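Local atomic coordinates of 6-phosphogluconate dehydrogenase (Pseudomonas syringae, PDB entry 5U5G), a protein that probably catalyses an NADP(H)-dependent redox step on 2-oxopropylphosphonate in fosfomycin biosynthesis, and resembles the 6-phosphogluconate and 3-hydroxyisobutyrate dehydrogenases. Residues Ser136-Gly141 against Gln170-Leu175; Ile92-Ser97 against Pro151-Phe156. One frame throughout, in Å; residues are numbered along the deposited sequence.

Interaction 1: residues Ser136-Gly141 against Gln170-Leu175; sequences SAIVSG and QRLKIL. With 7VD ((2-oxopropyl)phosphonic acid), chain F.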
loop_
_atom_site.group_PDB
_atom_site.type_symbol
_atom_site.label_atom_id
_atom_site.label_comp_id
_atom_site.label_asym_id
_atom_site.label_seq_id
_atom_site.Cartn_x
_atom_site.Cartn_y
_atom_site.Cartn_z
ATOM N N SER A 136 -13.589 7.941 0.882
ATOM C CA SER A 136 -14.184 6.830 1.612
ATOM C C SER A 136 -14.609 7.317 2.989
ATOM O O SER A 136 -13.845 7.999 3.677
ATOM C CB SER A 136 -13.206 5.662 1.768
ATOM O OG SER A 136 -12.735 5.222 0.514
ATOM N N ALA A 137 -15.815 6.958 3.394
ATOM C CA ALA A 137 -16.319 7.293 4.718
ATOM C C ALA A 137 -16.511 6.022 5.540
ATOM O O ALA A 137 -16.826 4.954 5.003
ATOM C CB ALA A 137 -17.639 8.077 4.627
ATOM N N ILE A 138 -16.271 6.147 6.846
ATOM C CA ILE A 138 -16.609 5.134 7.844
ATOM C C ILE A 138 -17.586 5.784 8.812
ATOM O O ILE A 138 -17.308 6.866 9.334
ATOM C CB ILE A 138 -15.364 4.629 8.597
ATOM C CG1 ILE A 138 -14.171 4.511 7.644
ATOM C CG2 ILE A 138 -15.682 3.320 9.335
ATOM C CD1 ILE A 138 -12.820 4.565 8.349
ATOM N N VAL A 139 -18.730 5.151 9.039
ATOM C CA VAL A 139 -19.864 5.845 9.644
ATOM C C VAL A 139 -20.398 5.048 10.822
ATOM O O VAL A 139 -20.759 3.873 10.670
ATOM C CB VAL A 139 -20.996 6.093 8.626
ATOM C CG1 VAL A 139 -22.126 6.884 9.274
ATOM C CG2 VAL A 139 -20.471 6.809 7.398
ATOM N N SER A 140 -20.484 5.701 11.983
ATOM C CA SER A 140 -21.155 5.149 13.148
ATOM C C SER A 140 -22.279 6.084 13.578
ATOM O O SER A 140 -22.190 7.307 13.418
ATOM C CB SER A 140 -20.196 4.953 14.325
ATOM O OG SER A 140 -19.205 3.994 14.040
ATOM N N GLY A 141 -23.321 5.501 14.154
ATOM C CA GLY A 141 -24.466 6.265 14.589
ATOM C C GLY A 141 -25.777 5.585 14.245
ATOM O O GLY A 141 -25.798 4.470 13.706
ATOM N N GLN A 170 -14.261 5.518 14.396
ATOM C CA GLN A 170 -12.974 6.113 14.748
ATOM C C GLN A 170 -11.931 5.038 15.009
ATOM O O GLN A 170 -10.760 5.216 14.666
ATOM C CB GLN A 170 -13.094 7.035 15.965
ATOM C CG GLN A 170 -13.900 8.323 15.721
ATOM C CD GLN A 170 -13.257 9.255 14.698
ATOM O OE1 GLN A 170 -12.084 9.111 14.340
ATOM N NE2 GLN A 170 -14.019 10.220 14.235
ATOM N N ARG A 171 -12.336 3.922 15.621
ATOM C CA ARG A 171 -11.400 2.821 15.833
ATOM C C ARG A 171 -10.796 2.368 14.513
ATOM O O ARG A 171 -9.576 2.207 14.399
ATOM C CB ARG A 171 -12.104 1.655 16.532
ATOM C CG ARG A 171 -12.482 1.966 17.969
ATOM C CD ARG A 171 -13.260 0.843 18.665
ATOM N NE ARG A 171 -13.552 1.271 20.032
ATOM C CZ ARG A 171 -14.741 1.682 20.472
ATOM N NH1 ARG A 171 -15.806 1.677 19.679
ATOM N NH2 ARG A 171 -14.869 2.073 21.728
ATOM N N LEU A 172 -11.645 2.182 13.497
ATOM C CA LEU A 172 -11.185 1.724 12.189
ATOM C C LEU A 172 -10.333 2.778 11.481
ATOM O O LEU A 172 -9.325 2.448 10.836
ATOM C CB LEU A 172 -12.398 1.348 11.342
ATOM C CG LEU A 172 -13.082 0.067 11.828
ATOM C CD1 LEU A 172 -14.511 0.006 11.320
ATOM C CD2 LEU A 172 -12.272 -1.139 11.359
ATOM N N LYS A 173 -10.734 4.047 11.571
ATOM C CA LYS A 173 -9.984 5.116 10.923
ATOM C C LYS A 173 -8.572 5.218 11.486
ATOM O O LYS A 173 -7.603 5.334 10.726
ATOM C CB LYS A 173 -10.731 6.453 11.090
ATOM C CG LYS A 173 -9.897 7.717 10.743
ATOM C CD LYS A 173 -9.649 7.843 9.222
ATOM C CE LYS A 173 -8.811 9.118 8.894
ATOM N NZ LYS A 173 -8.277 9.096 7.491
ATOM N N ILE A 174 -8.438 5.147 12.818
ATOM C CA ILE A 174 -7.130 5.291 13.461
ATOM C C ILE A 174 -6.196 4.152 13.044
ATOM O O ILE A 174 -5.006 4.362 12.772
ATOM C CB ILE A 174 -7.311 5.350 14.991
ATOM C CG1 ILE A 174 -8.051 6.631 15.408
ATOM C CG2 ILE A 174 -5.970 5.245 15.708
ATOM C CD1 ILE A 174 -8.592 6.575 16.833
ATOM N N LEU A 175 -6.719 2.933 12.995
ATOM C CA LEU A 175 -5.945 1.792 12.507
ATOM C C LEU A 175 -5.605 1.936 11.021
ATOM O O LEU A 175 -4.492 1.597 10.593
ATOM C CB LEU A 175 -6.742 0.516 12.758
ATOM C CG LEU A 175 -6.324 -0.521 13.803
ATOM C CD1 LEU A 175 -5.302 -0.050 14.810
ATOM C CD2 LEU A 175 -7.557 -1.059 14.494
HETATM P P1 7VD F . -6.068 10.284 4.407
HETATM C C1 7VD F . -5.266 11.570 5.406
HETATM O O2 7VD F . -6.597 9.114 5.205
HETATM O O3 7VD F . -7.166 10.851 3.539
HETATM O O4 7VD F . -4.900 9.856 3.553
HETATM C C6 7VD F . -5.431 11.462 6.900
HETATM O O7 7VD F . -6.480 11.054 7.400
HETATM C C8 7VD F . -4.241 11.879 7.720
#
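The strand bearing Ile138 and the helix bearing Lys173 come nearest at these two residues, whose CA atoms are 7.3 Å apart, close enough for one isoleucine side chain to bridge the gap. Ile138 does so with both branches. CG1 lies beside its own backbone N (chi1 -38°) and carries CD1 onto the helix backbone, where it rests 3.9 Å from Lys173 CA and equally near Lys173 CB. The other branch, CG2, meets the tip of Leu172, with CD1 of the leucine 4.0 Å away; the two side chains cross obliquely and meet methyl to methyl. Val163 touches both Ile138 and Leu172, and the second subunit adds its Val207 against Ile138 and its Leu199 against Leu172, which brings the apolar patch to the dimer interface.

Lys173 is apolar at its root and polar at its end. CG stands anti to the backbone N, and a bend at chi2 (71°) leads the otherwise extended chain away from Ile138 into the substrate pocket. There NZ donates a hydrogen bond of 2.7 Å to the ketone oxygen O7 of (2-oxopropyl)phosphonic acid, and phosphonate O2 lies 2.8 Å from the same NZ. The ligand is also hydrogen-bonded to Ser124, Gly125, Asn177 and Tyr217, and to Arg212 of the second subunit.

The chemistry thus divides along one side chain: the CD1 methyl of Ile138 packs against the base of Lys173, while its amino group, also hydrogen-bonded to Asn177 OD1 and Val123 O, meets the ketone oxygen, an arrangement that probably helps fix its position. That placement is consistent with a lysine that orients and polarises the ketone.

Interaction 2: residues Ile92-Ser97 against Pro151-Phe156; sequences IVVDLS and PLLEVF. With NAP (NADP nicotinamide-adenine-dinucleotide phosphate), chain E.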
loop_
_atom_site.group_PDB
_atom_site.type_symbol
_atom_site.label_atom_id
_atom_site.label_comp_id
_atom_site.label_asym_id
_atom_site.label_seq_id
_atom_site.Cartn_x
_atom_site.Cartn_y
_atom_site.Cartn_z
ATOM N N ILE A 92 -28.960 17.100 12.983
ATOM C CA ILE A 92 -27.924 16.099 12.746
ATOM C C ILE A 92 -26.591 16.815 12.545
ATOM O O ILE A 92 -26.511 17.776 11.771
ATOM C CB ILE A 92 -28.255 15.215 11.527
ATOM C CG1 ILE A 92 -29.591 14.496 11.732
ATOM C CG2 ILE A 92 -27.127 14.206 11.267
ATOM C CD1 ILE A 92 -30.151 13.846 10.471
ATOM N N VAL A 93 -25.550 16.365 13.253
ATOM C CA VAL A 93 -24.183 16.820 13.012
ATOM C C VAL A 93 -23.367 15.643 12.485
ATOM O O VAL A 93 -23.344 14.563 13.092
ATOM C CB VAL A 93 -23.546 17.430 14.274
ATOM C CG1 VAL A 93 -22.052 17.609 14.083
ATOM C CG2 VAL A 93 -24.196 18.776 14.603
ATOM N N VAL A 94 -22.720 15.849 11.348
ATOM C CA VAL A 94 -21.875 14.844 10.713
ATOM C C VAL A 94 -20.432 15.267 10.967
ATOM O O VAL A 94 -19.946 16.232 10.373
ATOM C CB VAL A 94 -22.184 14.719 9.217
ATOM C CG1 VAL A 94 -21.239 13.727 8.528
ATOM C CG2 VAL A 94 -23.649 14.333 9.022
ATOM N N ASP A 95 -19.747 14.575 11.879
ATOM C CA ASP A 95 -18.401 14.979 12.288
ATOM C C ASP A 95 -17.404 14.197 11.440
ATOM O O ASP A 95 -17.275 12.977 11.582
ATOM C CB ASP A 95 -18.184 14.750 13.785
ATOM C CG ASP A 95 -16.923 15.451 14.328
ATOM O OD1 ASP A 95 -15.965 15.667 13.554
ATOM O OD2 ASP A 95 -16.888 15.776 15.543
ATOM N N LEU A 96 -16.704 14.906 10.558
ATOM C CA LEU A 96 -15.744 14.312 9.644
ATOM C C LEU A 96 -14.335 14.284 10.207
ATOM O O LEU A 96 -13.405 13.898 9.486
ATOM C CB LEU A 96 -15.738 15.073 8.323
ATOM C CG LEU A 96 -17.096 15.311 7.676
ATOM C CD1 LEU A 96 -16.978 16.488 6.728
ATOM C CD2 LEU A 96 -17.552 14.057 6.938
ATOM N N SER A 97 -14.156 14.678 11.464
ATOM C CA SER A 97 -12.836 14.731 12.074
ATOM C C SER A 97 -12.391 13.340 12.507
ATOM O O SER A 97 -13.199 12.427 12.701
ATOM C CB SER A 97 -12.834 15.670 13.288
ATOM O OG SER A 97 -13.530 16.878 12.992
ATOM N N PRO A 151 -27.503 10.633 1.421
ATOM C CA PRO A 151 -27.389 11.288 0.107
ATOM C C PRO A 151 -26.467 12.497 0.101
ATOM O O PRO A 151 -25.963 12.855 -0.965
ATOM C CB PRO A 151 -28.836 11.686 -0.216
ATOM C CG PRO A 151 -29.671 10.798 0.620
ATOM C CD PRO A 151 -28.897 10.658 1.901
ATOM N N LEU A 152 -26.240 13.140 1.250
ATOM C CA LEU A 152 -25.265 14.228 1.321
ATOM C C LEU A 152 -23.835 13.707 1.184
ATOM O O LEU A 152 -23.006 14.324 0.499
ATOM C CB LEU A 152 -25.421 14.982 2.641
ATOM C CG LEU A 152 -26.361 16.187 2.774
ATOM C CD1 LEU A 152 -27.457 16.187 1.733
ATOM C CD2 LEU A 152 -26.960 16.199 4.167
ATOM N N LEU A 153 -23.516 12.599 1.870
ATOM C CA LEU A 153 -22.182 12.010 1.760
ATOM C C LEU A 153 -21.883 11.605 0.327
ATOM O O LEU A 153 -20.731 11.688 -0.117
ATOM C CB LEU A 153 -22.054 10.792 2.685
ATOM C CG LEU A 153 -22.362 11.012 4.159
ATOM C CD1 LEU A 153 -22.282 9.714 4.930
ATOM C CD2 LEU A 153 -21.414 12.057 4.749
ATOM N N GLU A 154 -22.913 11.156 -0.397
ATOM C CA GLU A 154 -22.764 10.754 -1.789
ATOM C C GLU A 154 -22.169 11.870 -2.637
ATOM O O GLU A 154 -21.497 11.600 -3.639
ATOM C CB GLU A 154 -24.132 10.335 -2.344
ATOM C CG GLU A 154 -24.098 9.825 -3.778
ATOM C CD GLU A 154 -23.191 8.601 -3.940
ATOM O OE1 GLU A 154 -22.406 8.570 -4.909
ATOM O OE2 GLU A 154 -23.301 7.684 -3.104
ATOM N N VAL A 155 -22.406 13.127 -2.257
ATOM C CA VAL A 155 -21.866 14.235 -3.038
ATOM C C VAL A 155 -20.342 14.215 -3.048
ATOM O O VAL A 155 -19.720 14.586 -4.049
ATOM C CB VAL A 155 -22.409 15.573 -2.504
ATOM C CG1 VAL A 155 -21.778 16.742 -3.255
ATOM C CG2 VAL A 155 -23.920 15.593 -2.620
ATOM N N PHE A 156 -19.705 13.785 -1.953
ATOM C CA PHE A 156 -18.249 13.837 -1.902
ATOM C C PHE A 156 -17.591 12.502 -1.552
ATOM O O PHE A 156 -16.363 12.461 -1.386
ATOM C CB PHE A 156 -17.768 14.943 -0.931
ATOM C CG PHE A 156 -18.247 14.788 0.498
ATOM C CD1 PHE A 156 -17.500 14.070 1.428
ATOM C CD2 PHE A 156 -19.417 15.413 0.926
ATOM C CE1 PHE A 156 -17.938 13.949 2.757
ATOM C CE2 PHE A 156 -19.853 15.293 2.244
ATOM C CZ PHE A 156 -19.117 14.553 3.153
HETATM P PA NAP E . -6.014 21.702 9.235
HETATM O O1A NAP E . -4.910 21.843 10.216
HETATM O O2A NAP E . -5.791 21.986 7.770
HETATM O O5B NAP E . -7.324 22.592 9.733
HETATM C C5B NAP E . -7.569 22.261 11.078
HETATM C C4B NAP E . -8.962 22.830 11.422
HETATM O O4B NAP E . -9.258 22.675 12.810
HETATM C C3B NAP E . -9.010 24.356 11.049
HETATM O O3B NAP E . -10.303 24.682 10.640
HETATM C C2B NAP E . -8.762 24.992 12.431
HETATM O O2B NAP E . -9.302 26.209 12.608
HETATM C C1B NAP E . -9.582 23.962 13.305
HETATM N N9A NAP E . -9.161 24.089 14.687
HETATM C C8A NAP E . -8.029 23.546 15.328
HETATM N N7A NAP E . -7.937 23.908 16.637
HETATM C C5A NAP E . -9.058 24.727 16.832
HETATM C C6A NAP E . -9.538 25.422 17.956
HETATM N N6A NAP E . -8.877 25.362 19.158
HETATM N N1A NAP E . -10.667 26.174 17.894
HETATM C C2A NAP E . -11.294 26.204 16.677
HETATM N N3A NAP E . -10.967 25.597 15.527
HETATM C C4A NAP E . -9.825 24.851 15.630
HETATM O O3 NAP E . -6.348 20.113 9.486
HETATM P PN NAP E . -6.952 19.345 8.218
HETATM O O1N NAP E . -8.088 20.049 7.589
HETATM O O2N NAP E . -5.912 18.576 7.433
HETATM O O5D NAP E . -7.732 17.994 9.000
HETATM C C5D NAP E . -8.925 18.341 9.547
HETATM C C4D NAP E . -9.581 17.051 10.005
HETATM O O4D NAP E . -9.743 16.153 8.875
HETATM C C3D NAP E . -8.625 16.316 11.035
HETATM O O3D NAP E . -9.415 15.702 12.014
HETATM C C2D NAP E . -7.925 15.285 10.177
HETATM O O2D NAP E . -7.558 14.127 10.881
HETATM C C1D NAP E . -9.080 14.933 9.182
HETATM N N1N NAP E . -8.564 14.394 7.940
HETATM C C2N NAP E . -7.624 15.104 7.146
HETATM C C3N NAP E . -7.239 14.569 5.935
HETATM C C7N NAP E . -6.296 15.289 5.074
HETATM O O7N NAP E . -5.957 14.870 3.965
HETATM N N7N NAP E . -5.797 16.514 5.477
HETATM C C4N NAP E . -7.808 13.275 5.417
HETATM C C5N NAP E . -8.749 12.625 6.330
HETATM C C6N NAP E . -9.073 13.159 7.507
HETATM P P2B NAP E . -8.259 27.617 12.021
HETATM O O1X NAP E . -8.478 27.457 10.549
HETATM O O2X NAP E . -8.931 28.818 12.693
HETATM O O3X NAP E . -6.924 27.183 12.574
#
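In the Rossmann-type nucleotide-binding domain, helix 143-156 lies over one face of the central sheet, and its residues Leu153 and Phe156 meet strand 92-95 and the loop that follows through two apolar pairs, Val94 with Leu153 and Leu96 with Phe156. Val94 reaches out with CG1, set anti to the backbone N (chi1 176°), and touches CD2 of Leu153 at 4.1 Å. Leu96, just past the strand, places CD2 at the edge of the Phe156 ring and near its plane, 4.1 Å from CZ; the methyl therefore abuts the rim.

CG of Phe156 stands between its backbone N and carbonyl carbon (chi1 59°). In this position Leu153 O lies 4.0 Å above one ring face, offset toward the rim, while that same oxygen accepts the backbone N of Phe156 at 3.0 Å.

Beyond the packing, the strand end turns toward the cofactor. Asp95 OD1 accepts Ser97 N at 2.9 Å on its anti side, 22° out of the carboxylate plane, closing an Asx turn, and Ser97 OG at 2.8 Å, nearly along the C-O axis. Two donors thus grip one carboxylate oxygen, while OD2 is held by Tyr76 and Tyr118. Ser97, fixed this way, lies with its CA 3.6 Å from O3D of the NADP ribose that carries the nicotinamide.

Around the contact, Phe63 of strand 61-64 touches Val94 and Leu96, and Cys121 of strand 117-124 touches Val94 and Leu153. Helix 12-23 closes the group, with Ile17 against both Leu96 and Phe156.

Strand 135-139, one side of interaction 1, also reaches interaction 2, the two centres being 13 Å apart. Its side chains alternate: Ile138 points toward helix 168-196, whereas Val139 points the opposite way, its CG2 packing 4.2 Å from CD1 of Leu153. A second tie is polar, Gln170 NE2 lying 2.8 Å from Ser97 O, a probable hydrogen bond to the loop after strand 92-95. Interaction 1 reaches the substrate analogue through Lys173, whereas interaction 2 reaches the cofactor through Ser97, the Leu96 side chain staying about 10 Å from the analogue. Between the ligands, NAP C4N lies 3.3 Å from 7VD C6, the ketone carbon, a separation compatible with hydride transfer.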